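Long-range contacts in eukaryotic translation initiation factor 2D (Homo sapiens, PDB 5W2F), which delivers initiator tRNA to the P-site of the eukaryotic ribosome without needing GTP, and is seen here as its C-terminal part: residues A[125-130]-A[168-173]; A[90-95]-A[107-112]; A[6-11]-A[25-30]. All coordinates share one frame; numbering follows the deposited sequence. Where two conformers were deposited one is given.

Contact 1 of 3, residues A[125-130]-A[168-173]. With FMT (formic acid), chain D.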
ATOM      1  N   LYS A 125      19.956 -19.907  16.277  1.00 27.53           N
ATOM      2  CA  LYS A 125      19.246 -18.702  15.924  1.00 24.82           C
ATOM      3  C   LYS A 125      19.114 -18.668  14.419  1.00 22.53           C
ATOM      4  O   LYS A 125      19.994 -19.132  13.692  1.00 26.01           O
ATOM      5  CB  LYS A 125      20.060 -17.521  16.434  1.00 31.81           C
ATOM      6  CG  LYS A 125      19.391 -16.182  16.458  1.00 35.91           C
ATOM      7  CD  LYS A 125      20.201 -15.176  17.286  1.00 36.04           C
ATOM      8  CE  LYS A 125      19.747 -15.063  18.734  1.00 37.30           C
ATOM      9  NZ  LYS A 125      20.534 -14.016  19.461  1.00 29.50           N
ATOM     10  N   VAL A 126      17.981 -18.158  13.966  1.00 21.31           N
ATOM     11  CA  VAL A 126      17.719 -17.907  12.562  1.00 20.97           C
ATOM     12  C   VAL A 126      17.113 -16.526  12.382  1.00 19.06           C
ATOM     13  O   VAL A 126      16.568 -15.948  13.319  1.00 20.75           O
ATOM     14  CB  VAL A 126      16.776 -18.955  11.942  1.00 24.03           C
ATOM     15  CG1 VAL A 126      17.442 -20.323  11.970  1.00 27.59           C
ATOM     16  CG2 VAL A 126      15.397 -18.950  12.605  1.00 23.97           C
ATOM     17  N   THR A 127      17.243 -16.015  11.168  1.00 18.38           N
ATOM     18  CA  THR A 127      16.694 -14.723  10.761  1.00 17.86           C
ATOM     19  C   THR A 127      15.584 -14.984   9.760  1.00 16.37           C
ATOM     20  O   THR A 127      15.782 -15.726   8.789  1.00 18.40           O
ATOM     21  CB  THR A 127      17.792 -13.845  10.147  1.00 17.47           C
ATOM     22  OG1 THR A 127      18.876 -13.730  11.070  1.00 17.97           O
ATOM     23  CG2 THR A 127      17.291 -12.466   9.819  1.00 18.66           C
ATOM     24  N   VAL A 128      14.402 -14.422  10.021  1.00 16.08           N
ATOM     25  CA  VAL A 128      13.218 -14.666   9.202  1.00 16.69           C
ATOM     26  C   VAL A 128      12.721 -13.346   8.623  1.00 16.13           C
ATOM     27  O   VAL A 128      12.550 -12.373   9.360  1.00 16.97           O
ATOM     28  CB  VAL A 128      12.122 -15.353  10.031  1.00 18.01           C
ATOM     29  CG1 VAL A 128      10.883 -15.605   9.187  1.00 19.04           C
ATOM     30  CG2 VAL A 128      12.662 -16.633  10.706  1.00 21.07           C
ATOM     31  N   VAL A 129      12.500 -13.330   7.307  1.00 16.43           N
ATOM     32  CA  VAL A 129      12.172 -12.106   6.575  1.00 17.01           C
ATOM     33  C   VAL A 129      10.858 -12.277   5.835  1.00 16.05           C
ATOM     34  O   VAL A 129      10.763 -13.120   4.931  1.00 17.87           O
ATOM     35  CB  VAL A 129      13.289 -11.710   5.595  1.00 17.92           C
ATOM     36  CG1 VAL A 129      13.013 -10.315   5.019  1.00 19.69           C
ATOM     37  CG2 VAL A 129      14.657 -11.778   6.277  1.00 19.00           C
ATOM     38  N   ARG A 130       9.856 -11.486   6.240  1.00 15.91           N
ATOM     39  CA  ARG A 130       8.500 -11.537   5.709  1.00 16.76           C
ATOM     40  C   ARG A 130       8.191 -10.258   4.920  1.00 16.45           C
ATOM     41  O   ARG A 130       8.678  -9.189   5.257  1.00 16.76           O
ATOM     42  CB  ARG A 130       7.528 -11.621   6.925  1.00 19.52           C
ATOM     43  CG  ARG A 130       6.045 -11.552   6.607  1.00 22.46           C
ATOM     44  CD  ARG A 130       5.223 -11.592   7.877  1.00 21.16           C
ATOM     45  NE  ARG A 130       5.313 -12.906   8.526  1.00 19.85           N
ATOM     46  CZ  ARG A 130       4.426 -13.889   8.435  1.00 21.11           C
ATOM     47  NH1 ARG A 130       3.308 -13.753   7.750  1.00 22.40           N
ATOM     48  NH2 ARG A 130       4.673 -15.036   9.039  1.00 21.01           N
ATOM     49  N   VAL A 168      11.908 -15.679   3.694  1.00 18.74           N
ATOM     50  CA  VAL A 168      13.270 -16.151   3.636  1.00 19.04           C
ATOM     51  C   VAL A 168      13.750 -16.418   5.052  1.00 19.93           C
ATOM     52  O   VAL A 168      13.576 -15.585   5.933  1.00 19.87           O
ATOM     53  CB  VAL A 168      14.181 -15.126   2.957  1.00 20.85           C
ATOM     54  CG1 VAL A 168      15.637 -15.561   2.967  1.00 22.20           C
ATOM     55  CG2 VAL A 168      13.695 -14.841   1.545  1.00 20.36           C
ATOM     56  N   GLN A 169      14.371 -17.574   5.251  1.00 20.28           N
ATOM     57  CA  GLN A 169      15.065 -17.881   6.486  1.00 19.66           C
ATOM     58  C   GLN A 169      16.546 -17.975   6.215  1.00 19.63           C
ATOM     59  O   GLN A 169      16.960 -18.626   5.238  1.00 22.36           O
ATOM     60  CB  GLN A 169      14.530 -19.168   7.055  1.00 22.40           C
ATOM     61  CG  GLN A 169      13.114 -19.028   7.557  1.00 32.08           C
ATOM     62  CD  GLN A 169      12.659 -20.245   8.347  1.00 39.61           C
ATOM     63  OE1 GLN A 169      13.071 -21.377   8.051  1.00 53.73           O
ATOM     64  NE2 GLN A 169      11.801 -20.027   9.352  1.00 33.98           N
ATOM     65  N   ILE A 170      17.336 -17.369   7.090  1.00 18.53           N
ATOM     66  CA  ILE A 170      18.783 -17.462   6.996  1.00 19.30           C
ATOM     67  C   ILE A 170      19.314 -17.992   8.330  1.00 20.93           C
ATOM     68  O   ILE A 170      18.916 -17.511   9.377  1.00 19.77           O
ATOM     69  CB  ILE A 170      19.462 -16.108   6.692  1.00 20.67           C
ATOM     70  CG1 ILE A 170      18.721 -15.334   5.588  1.00 20.63           C
ATOM     71  CG2 ILE A 170      20.934 -16.338   6.341  1.00 22.34           C
ATOM     72  CD1 ILE A 170      17.715 -14.315   6.142  1.00 22.00           C
ATOM     73  N   GLN A 171      20.197 -18.991   8.278  1.00 21.14           N
ATOM     74  CA  GLN A 171      20.806 -19.480   9.511  1.00 22.46           C
ATOM     75  C   GLN A 171      21.614 -18.356  10.172  1.00 21.07           C
ATOM     76  O   GLN A 171      22.288 -17.570   9.500  1.00 22.33           O
ATOM     77  CB  GLN A 171      21.704 -20.678   9.208  1.00 24.70           C
ATOM     78  CG  GLN A 171      20.947 -21.925   8.816  1.00 31.30           C
ATOM     79  CD  GLN A 171      20.006 -22.442   9.895  1.00 37.17           C
ATOM     80  OE1 GLN A 171      18.851 -22.783   9.614  1.00 52.49           O
ATOM     81  NE2 GLN A 171      20.494 -22.511  11.128  1.00 50.93           N
ATOM     82  N   GLY A 172      21.496 -18.270  11.493  1.00 20.33           N
ATOM     83  CA  GLY A 172      22.246 -17.317  12.273  1.00 20.22           C
ATOM     84  C   GLY A 172      21.570 -15.957  12.381  1.00 19.51           C
ATOM     85  O   GLY A 172      20.416 -15.787  11.998  1.00 21.01           O
ATOM     86  N   ASN A 173      22.323 -15.008  12.930  1.00 19.66           N
ATOM     87  CA  ASN A 173      21.855 -13.653  13.202  1.00 18.28           C
ATOM     88  C   ASN A 173      22.353 -12.746  12.104  1.00 19.01           C
ATOM     89  O   ASN A 173      23.524 -12.344  12.089  1.00 21.33           O
ATOM     90  CB  ASN A 173      22.340 -13.216  14.566  1.00 18.70           C
ATOM     91  CG  ASN A 173      21.818 -11.849  14.968  1.00 18.94           C
ATOM     92  OD1 ASN A 173      21.401 -11.058  14.114  1.00 20.30           O
ATOM     93  ND2 ASN A 173      21.858 -11.556  16.271  1.00 19.34           N
TER
HETATM   94  C   FMT D 603      23.882 -14.369  18.540  1.00 33.91           C
HETATM   95  O1  FMT D 603      23.347 -13.600  17.777  1.00 29.36           O
HETATM   96  O2  FMT D 603      23.211 -14.684  19.632  1.00 43.33           O

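Contact 2 of 3, residues A[90-95]-A[107-112]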
ATOM      1  N   LEU A  90     -12.118   4.240  -2.224  1.00 20.67           N
ATOM      2  CA  LEU A  90     -11.147   3.740  -3.186  1.00 21.51           C
ATOM      3  C   LEU A  90     -10.306   2.626  -2.572  1.00 20.40           C
ATOM      4  O   LEU A  90     -10.162   2.540  -1.339  1.00 22.91           O
ATOM      5  CB  LEU A  90     -10.257   4.876  -3.671  1.00 21.52           C
ATOM      6  CG  LEU A  90     -10.953   5.874  -4.610  1.00 21.63           C
ATOM      7  CD1 LEU A  90     -10.208   7.183  -4.698  1.00 23.05           C
ATOM      8  CD2 LEU A  90     -11.092   5.282  -6.005  1.00 26.14           C
ATOM      9  N   GLN A  91      -9.761   1.760  -3.432  1.00 20.98           N
ATOM     10  CA  GLN A  91      -8.898   0.677  -2.955  1.00 22.72           C
ATOM     11  C   GLN A  91      -7.492   1.192  -2.699  1.00 20.84           C
ATOM     12  O   GLN A  91      -6.942   1.877  -3.561  1.00 22.25           O
ATOM     13  CB  GLN A  91      -8.869  -0.440  -3.969  1.00 25.43           C
ATOM     14  CG  GLN A  91     -10.210  -1.121  -4.196  1.00 31.53           C
ATOM     15  CD  GLN A  91     -10.173  -2.120  -5.343  1.00 36.80           C
ATOM     16  OE1 GLN A  91      -9.412  -1.968  -6.310  1.00 46.27           O
ATOM     17  NE2 GLN A  91     -11.020  -3.127  -5.259  1.00 48.61           N
ATOM     18  N   PRO A  92      -6.907   0.894  -1.522  1.00 22.20           N
ATOM     19  CA  PRO A  92      -5.535   1.343  -1.282  1.00 22.63           C
ATOM     20  C   PRO A  92      -4.562   0.665  -2.235  1.00 20.67           C
ATOM     21  O   PRO A  92      -4.756  -0.507  -2.642  1.00 21.69           O
ATOM     22  CB  PRO A  92      -5.245   0.881   0.150  1.00 26.04           C
ATOM     23  CG  PRO A  92      -6.195  -0.234   0.377  1.00 31.38           C
ATOM     24  CD  PRO A  92      -7.433   0.158  -0.369  1.00 26.31           C
ATOM     25  N   ALA A  93      -3.516   1.400  -2.579  1.00 20.57           N
ATOM     26  CA  ALA A  93      -2.491   0.886  -3.463  1.00 19.39           C
ATOM     27  C   ALA A  93      -1.235   1.698  -3.223  1.00 18.42           C
ATOM     28  O   ALA A  93      -1.255   2.679  -2.468  1.00 20.33           O
ATOM     29  CB  ALA A  93      -2.976   0.982  -4.894  1.00 19.85           C
ATOM     30  N   TYR A  94      -0.143   1.315  -3.847  1.00 17.81           N
ATOM     31  CA  TYR A  94       1.100   2.064  -3.723  1.00 18.58           C
ATOM     32  C   TYR A  94       2.042   1.679  -4.834  1.00 17.75           C
ATOM     33  O   TYR A  94       1.811   0.698  -5.531  1.00 19.70           O
ATOM     34  CB  TYR A  94       1.765   1.870  -2.356  1.00 18.69           C
ATOM     35  CG  TYR A  94       2.079   0.424  -2.008  1.00 18.67           C
ATOM     36  CD1 TYR A  94       1.113  -0.411  -1.444  1.00 18.77           C
ATOM     37  CD2 TYR A  94       3.339  -0.100  -2.239  1.00 16.79           C
ATOM     38  CE1 TYR A  94       1.403  -1.736  -1.134  1.00 17.05           C
ATOM     39  CE2 TYR A  94       3.640  -1.419  -1.912  1.00 17.47           C
ATOM     40  CZ  TYR A  94       2.680  -2.236  -1.364  1.00 16.38           C
ATOM     41  OH  TYR A  94       2.949  -3.549  -1.040  1.00 18.72           O
ATOM     42  N   GLN A  95       3.089   2.474  -5.001  1.00 18.07           N
ATOM     43  CA  GLN A  95       4.073   2.262  -6.042  1.00 18.68           C
ATOM     44  C   GLN A  95       5.457   2.221  -5.426  1.00 19.85           C
ATOM     45  O   GLN A  95       5.849   3.146  -4.699  1.00 21.51           O
ATOM     46  CB  GLN A  95       4.007   3.374  -7.077  1.00 20.16           C
ATOM     47  CG  GLN A  95       5.018   3.228  -8.200  1.00 20.97           C
ATOM     48  CD  GLN A  95       4.978   4.418  -9.119  1.00 24.78           C
ATOM     49  OE1 GLN A  95       4.173   4.472 -10.037  1.00 33.34           O
ATOM     50  NE2 GLN A  95       5.828   5.389  -8.848  1.00 29.58           N
ATOM     51  N   LYS A 107      -1.449  -3.416  -5.114  1.00 18.52           N
ATOM     52  CA  LYS A 107      -2.736  -3.200  -4.456  1.00 21.23           C
ATOM     53  C   LYS A 107      -2.645  -3.599  -2.985  1.00 22.20           C
ATOM     54  O   LYS A 107      -2.000  -4.584  -2.616  1.00 27.94           O
ATOM     55  CB  LYS A 107      -3.819  -3.972  -5.150  1.00 25.32           C
ATOM     56  CG  LYS A 107      -4.069  -3.428  -6.529  1.00 27.61           C
ATOM     57  CD  LYS A 107      -5.246  -4.110  -7.196  1.00 34.50           C
ATOM     58  CE  LYS A 107      -6.562  -3.673  -6.590  1.00 41.54           C
ATOM     59  NZ  LYS A 107      -7.665  -3.907  -7.551  1.00 46.83           N
ATOM     60  N   GLY A 108      -3.320  -2.821  -2.162  1.00 21.57           N
ATOM     61  CA  GLY A 108      -3.408  -3.067  -0.741  1.00 23.40           C
ATOM     62  C   GLY A 108      -2.745  -1.975   0.056  1.00 23.32           C
ATOM     63  O   GLY A 108      -2.090  -1.085  -0.478  1.00 23.77           O
ATOM     64  N   ARG A 109      -2.944  -2.043   1.354  1.00 25.15           N
ATOM     65  CA  ARG A 109      -2.265  -1.155   2.269  1.00 27.16           C
ATOM     66  C   ARG A 109      -0.804  -1.541   2.335  1.00 24.11           C
ATOM     67  O   ARG A 109      -0.437  -2.711   2.160  1.00 28.62           O
ATOM     68  CB  ARG A 109      -2.918  -1.204   3.648  1.00 31.78           C
ATOM     69  CG  ARG A 109      -4.376  -0.772   3.581  1.00 41.30           C
ATOM     70  CD  ARG A 109      -4.898  -0.209   4.886  1.00 51.28           C
ATOM     71  NE  ARG A 109      -6.274   0.253   4.717  1.00 59.48           N
ATOM     72  CZ  ARG A 109      -6.647   1.379   4.098  1.00 59.95           C
ATOM     73  NH1 ARG A 109      -5.756   2.225   3.568  1.00 58.12           N
ATOM     74  NH2 ARG A 109      -7.938   1.668   4.012  1.00 66.30           N
ATOM     75  N   ILE A 110       0.032  -0.536   2.552  1.00 24.80           N
ATOM     76  CA  ILE A 110       1.455  -0.752   2.707  1.00 24.61           C
ATOM     77  C   ILE A 110       1.589  -1.565   4.018  1.00 26.89           C
ATOM     78  O   ILE A 110       0.947  -1.242   5.029  1.00 32.50           O
ATOM     79  CB  ILE A 110       2.248   0.586   2.761  1.00 29.01           C
ATOM     80  CG1 ILE A 110       1.990   1.445   1.500  1.00 30.94           C
ATOM     81  CG2 ILE A 110       3.743   0.312   2.882  1.00 34.35           C
ATOM     82  CD1 ILE A 110       2.296   2.920   1.637  1.00 34.66           C
ATOM     83  N   CYS A 111       2.331  -2.666   3.937  1.00 21.55           N
ATOM     84  CA  CYS A 111       2.689  -3.482   5.092  0.65 20.51           C
ATOM     85  C   CYS A 111       4.209  -3.452   5.181  1.00 19.83           C
ATOM     86  O   CYS A 111       4.880  -3.364   4.164  1.00 21.41           O
ATOM     87  CB  CYS A 111       2.224  -4.928   4.898  0.65 21.65           C
ATOM     88  SG  CYS A 111       2.781  -5.733   3.369  0.65 24.21           S
ATOM     89  N   PRO A 112       4.751  -3.540   6.393  1.00 18.35           N
ATOM     90  CA  PRO A 112       6.187  -3.498   6.544  1.00 17.19           C
ATOM     91  C   PRO A 112       6.855  -4.806   6.178  1.00 17.24           C
ATOM     92  O   PRO A 112       6.248  -5.882   6.307  1.00 17.92           O
ATOM     93  CB  PRO A 112       6.370  -3.242   8.033  1.00 20.07           C
ATOM     94  CG  PRO A 112       5.169  -3.898   8.658  1.00 20.74           C
ATOM     95  CD  PRO A 112       4.062  -3.667   7.689  1.00 20.74           C
TER
HETATM   96  O   HOH W   1      -1.602   2.131   0.387  1.00 43.24           O
HETATM   97  O   HOH W   2       1.816  -4.248   1.319  1.00 48.83           O

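Contact 3 of 3, residues A[6-11]-A[25-30]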
ATOM      1  N   LEU A   6      -1.087   5.318  -3.641  1.00 20.41           N
ATOM      2  CA  LEU A   6      -2.008   5.379  -4.759  1.00 20.63           C
ATOM      3  C   LEU A   6      -3.392   4.908  -4.315  1.00 20.95           C
ATOM      4  O   LEU A   6      -3.568   4.363  -3.218  1.00 21.56           O
ATOM      5  CB  LEU A   6      -1.514   4.500  -5.917  1.00 21.21           C
ATOM      6  CG  LEU A   6      -0.230   4.937  -6.622  1.00 21.58           C
ATOM      7  CD1 LEU A   6       0.208   3.836  -7.580  1.00 21.29           C
ATOM      8  CD2 LEU A   6      -0.366   6.259  -7.350  1.00 24.43           C
ATOM      9  N   TYR A   7      -4.356   5.127  -5.197  1.00 21.54           N
ATOM     10  CA  TYR A   7      -5.742   4.725  -5.001  1.00 21.01           C
ATOM     11  C   TYR A   7      -6.208   4.057  -6.272  1.00 23.45           C
ATOM     12  O   TYR A   7      -5.933   4.543  -7.363  1.00 27.42           O
ATOM     13  CB  TYR A   7      -6.615   5.942  -4.707  1.00 20.69           C
ATOM     14  CG  TYR A   7      -6.206   6.632  -3.460  1.00 20.59           C
ATOM     15  CD1 TYR A   7      -5.216   7.620  -3.483  1.00 20.71           C
ATOM     16  CD2 TYR A   7      -6.743   6.264  -2.239  1.00 22.47           C
ATOM     17  CE1 TYR A   7      -4.787   8.206  -2.318  1.00 23.27           C
ATOM     18  CE2 TYR A   7      -6.344   6.884  -1.072  1.00 23.64           C
ATOM     19  CZ  TYR A   7      -5.355   7.848  -1.115  1.00 25.03           C
ATOM     20  OH  TYR A   7      -4.928   8.479   0.044  1.00 32.13           O
ATOM     21  N   CYS A   8      -6.885   2.927  -6.130  1.00 21.09           N
ATOM     22  CA  CYS A   8      -7.360   2.171  -7.276  1.00 21.60           C
ATOM     23  C   CYS A   8      -8.879   2.248  -7.339  1.00 22.29           C
ATOM     24  O   CYS A   8      -9.564   2.035  -6.346  1.00 23.31           O
ATOM     25  CB  CYS A   8      -6.884   0.727  -7.191  1.00 22.82           C
ATOM     26  SG  CYS A   8      -7.286  -0.279  -8.635  1.00 29.28           S
ATOM     27  N   VAL A   9      -9.392   2.548  -8.523  1.00 21.84           N
ATOM     28  CA  VAL A   9     -10.829   2.720  -8.734  1.00 23.10           C
ATOM     29  C   VAL A   9     -11.545   1.361  -8.718  1.00 23.73           C
ATOM     30  O   VAL A   9     -11.317   0.543  -9.609  1.00 27.41           O
ATOM     31  CB  VAL A   9     -11.117   3.438 -10.067  1.00 23.27           C
ATOM     32  CG1 VAL A   9     -12.626   3.559 -10.293  1.00 24.22           C
ATOM     33  CG2 VAL A   9     -10.431   4.809 -10.115  1.00 24.53           C
ATOM     34  N   PRO A  10     -12.419   1.128  -7.719  1.00 23.90           N
ATOM     35  CA  PRO A  10     -13.167  -0.123  -7.701  1.00 26.17           C
ATOM     36  C   PRO A  10     -14.397  -0.045  -8.583  1.00 26.91           C
ATOM     37  O   PRO A  10     -14.834   1.053  -8.939  1.00 26.49           O
ATOM     38  CB  PRO A  10     -13.573  -0.262  -6.244  1.00 27.87           C
ATOM     39  CG  PRO A  10     -13.760   1.135  -5.785  1.00 26.04           C
ATOM     40  CD  PRO A  10     -12.768   1.970  -6.558  1.00 24.05           C
ATOM     41  N   ALA A  11     -14.978  -1.201  -8.886  1.00 28.07           N
ATOM     42  CA  ALA A  11     -16.158  -1.256  -9.731  1.00 28.63           C
ATOM     43  C   ALA A  11     -17.270  -0.342  -9.234  1.00 29.51           C
ATOM     44  O   ALA A  11     -17.943   0.324 -10.033  1.00 31.26           O
ATOM     45  CB  ALA A  11     -16.663  -2.692  -9.824  1.00 30.65           C
ATOM     46  N   GLY A  25     -10.066  -0.104 -12.010  1.00 30.42           N
ATOM     47  CA  GLY A  25      -8.680  -0.546 -11.980  1.00 32.16           C
ATOM     48  C   GLY A  25      -7.622   0.514 -12.243  1.00 30.55           C
ATOM     49  O   GLY A  25      -6.423   0.218 -12.149  1.00 31.04           O
ATOM     50  N   SER A  26      -8.027   1.743 -12.562  1.00 28.50           N
ATOM     51  CA  SER A  26      -7.048   2.794 -12.784  1.00 29.80           C
ATOM     52  C   SER A  26      -6.470   3.190 -11.435  1.00 26.08           C
ATOM     53  O   SER A  26      -7.149   3.120 -10.388  1.00 25.26           O
ATOM     54  CB  SER A  26      -7.632   3.999 -13.524  1.00 40.55           C
ATOM     55  OG  SER A  26      -8.816   4.403 -12.922  1.00 50.55           O
ATOM     56  N   PHE A  27      -5.205   3.567 -11.463  1.00 24.42           N
ATOM     57  CA  PHE A  27      -4.497   4.011 -10.277  1.00 23.33           C
ATOM     58  C   PHE A  27      -4.300   5.514 -10.331  1.00 25.10           C
ATOM     59  O   PHE A  27      -3.861   6.054 -11.353  1.00 28.43           O
ATOM     60  CB  PHE A  27      -3.156   3.296 -10.177  1.00 23.24           C
ATOM     61  CG  PHE A  27      -3.296   1.824  -9.927  1.00 23.17           C
ATOM     62  CD1 PHE A  27      -3.425   1.339  -8.632  1.00 22.98           C
ATOM     63  CD2 PHE A  27      -3.334   0.919 -10.972  1.00 26.83           C
ATOM     64  CE1 PHE A  27      -3.596  -0.019  -8.396  1.00 23.79           C
ATOM     65  CE2 PHE A  27      -3.513  -0.433 -10.742  1.00 26.65           C
ATOM     66  CZ  PHE A  27      -3.633  -0.909  -9.459  1.00 25.70           C
ATOM     67  N   LEU A  28      -4.592   6.171  -9.212  1.00 24.01           N
ATOM     68  CA  LEU A  28      -4.580   7.611  -9.115  1.00 23.72           C
ATOM     69  C   LEU A  28      -3.832   8.050  -7.873  1.00 22.53           C
ATOM     70  O   LEU A  28      -3.925   7.411  -6.818  1.00 22.70           O
ATOM     71  CB  LEU A  28      -6.025   8.134  -9.034  1.00 24.17           C
ATOM     72  CG  LEU A  28      -6.902   7.881 -10.264  1.00 28.56           C
ATOM     73  CD1 LEU A  28      -8.359   8.203  -9.964  1.00 29.78           C
ATOM     74  CD2 LEU A  28      -6.381   8.715 -11.410  1.00 32.90           C
ATOM     75  N   GLU A  29      -3.155   9.187  -7.974  1.00 24.09           N
ATOM     76  CA  GLU A  29      -2.611   9.843  -6.794  1.00 25.50           C
ATOM     77  C   GLU A  29      -3.754  10.564  -6.060  1.00 23.31           C
ATOM     78  O   GLU A  29      -4.777  10.938  -6.664  1.00 23.97           O
ATOM     79  CB  GLU A  29      -1.513  10.841  -7.180  1.00 28.88           C
ATOM     80  CG  GLU A  29      -0.346  10.189  -7.912  1.00 31.69           C
ATOM     81  CD  GLU A  29       0.733  11.167  -8.305  1.00 37.61           C
ATOM     82  OE1 GLU A  29       0.848  12.223  -7.685  1.00 48.15           O
ATOM     83  OE2 GLU A  29       1.486  10.867  -9.237  1.00 44.99           O
ATOM     84  N   GLY A  30      -3.575  10.787  -4.764  1.00 24.74           N
ATOM     85  CA  GLY A  30      -4.582  11.490  -3.982  1.00 23.83           C
ATOM     86  C   GLY A  30      -4.923  12.849  -4.579  1.00 23.63           C
ATOM     87  O   GLY A  30      -6.084  13.232  -4.625  1.00 24.17           O
TER

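Contact 1 of 3, residues A[125-130]-A[168-173]
Thr127 OG1 has two polar partners where strand 166-171 runs out: it donates to Gly172 O at 2.7 Å and is also hydrogen-bonded to Gln174 N. The hydroxyl reaches this place because it stands beside the backbone N, anti to the carbonyl carbon (chi1 -55°). The methyl CG2 is left to face Ile170 CD1. Thr127 and Ile170 form a hydrogen-bonded antiparallel pair, Thr127 N to Ile170 O and Ile170 N to Thr127 O, the latter at 2.8 Å. Val129 and Val168 repeat the pattern two residues on. Thr127, Val129, Val168 and Ile170 all lie on one face, where Ile170 CD1 comes within 4.0 Å of Val129 CG2. Helix 139-150 covers Val168 and Ile170, as expected for the SUI1 fold, in which helices pack against a mixed sheet.

On the opposite face Val128 and Gln169 lie side by side, the valine CG2 3.8 Å from the amide NE2 of Gln169; the OE1 of that amide is bonded to Arg120. Val126 CG1 similarly touches the carboxamide of Gln171.

Beyond the last bridge, Gly172 N still reaches Lys125 O at 2.8 Å, but through a bent bond whose donor is tilted from the carbonyl plane. Gly172 has a positive phi (87°), a conformation glycine adopts readily, and the chain turns there into Asn173. A formate ion or acid, probably from the crystallisation liquor, joins the two segments at the exposed end: Asn173 ND2 donates to its O1 at 2.9 Å and Lys125 NZ to its O2 at 2.8 Å. The chemistry thus divides the contact: aliphatic groups line the face that helix 139-150 covers at Val168 and Ile170, while a threonine hydroxyl takes over the carbonyl of Gly172 once the strand pairing has ended.

Contact 2 of 3, residues A[90-95]-A[107-112]
The ring of Tyr94 has Ile110 CG1 over one face, 4.0 Å from the ring centroid in a CH-pi contact, and Gly108 O at its edge, in the ring plane, 3.4 Å from CD1. The second flat group is the guanidinium of Arg109, with Pro92 CG over its centre, 4.0 Å above the plane; the proline CB meets NH1. A chi1 of 58° puts Tyr94 CG in the crowded position between the backbone N and the carbonyl carbon, and chi2 (-84°) sets the turn of the ring. Its OH is hydrogen-bonded to Ala134 O, and a water donates to the same OH at 2.7 Å and to Arg109 O.

Strands 91-96 and 104-107 are adjacent antiparallel strands of a four-stranded sheet, and the contact marks the place where that hairpin comes apart. Ala93 and Lys107 form a non-hydrogen-bonded pair, after which Gly108 N donates to Pro92 O at 2.8 Å, arriving from above the carbonyl plane. From there residues 108-112 form a loop leading to strand 113-121 of the SUI1 sheet. At the start of strand 91-96 the contact is polar: the Lys107 chain bends at chi3 (73°), which places CE beside Gln91 OE1, and NZ donates to that oxygen at 2.9 Å. A second water lies 2.9 Å from Ala93 O and makes a weak contact with Gly108 O.

Contact 3 of 3, residues A[6-11]-A[25-30]
Cys8 SG sits over one face of the Phe27 ring, offset toward the rim and 4.0 Å from the centroid, a sulfur-aromatic contact. The sulfur stands anti to the backbone N (chi1 -175°), which also brings it to Gly25 CA at 3.6 Å, while Cys8 CB meets the ring at CE1. Ala93, Val105 and Lys107 of the two further strands of the sheet also meet the Phe27 side chain.

Tyr7 and Leu28, a hydrogen-bonded antiparallel pair, occupy the other face. A chi1 of -62° sets Tyr7 CG anti to the carbonyl carbon, and the ring, turned by chi2 (87°), has Leu28 O at its edge, in plane, 3.6 Å from CD1. Its CE1 lies 3.7 Å from Gly30 CA, at the start of helix 30-43. Leu28 CD1 instead meets Val9 CG2, and Phe17 of helix 14-17 packs on both side chains.

Past Cys8, the last residue of strand 4-8, backbone bonds continue: Val9 N donates to Ser26 O, and Gly25 N to Val9 O at 2.8 Å. Ser26 OG touches Val9 CG2 at 3.3 Å but is hydrogen-bonded to Lys23 O. At the other end Leu6 CD2 reaches Glu29 CG, whose carboxylate forms a salt bridge with Lys4. In this SWIB/MDM2-family region, backbone bonds therefore hold the short edge strand, with a sulfur-aromatic contact on the Cys8 and Phe27 face and aliphatic and tyrosine-edge contacts on the face of Tyr7 and Leu28.

Contacts 2 and 3 belong to one four-stranded antiparallel sheet; they touch through probable backbone hydrogen bonds between strands 4-8 and 91-96 and through Ala93 against Phe27. Contact 1 lies in the separate SUI1 sheet, its centre about 26 Å from that of contact 2 and 36 Å from that of contact 3. All three are partly buried. Contacts 1 and 3 rest on ladders of backbone bonds, each with a helix packed on one face (139-150 and 14-17), and differ in their side chains, mostly valine and isoleucine against sulfur and aromatic groups. Contact 2, near the chain's centre, has few backbone bonds and relies on waters and flat groups where one sheet gives way to the next.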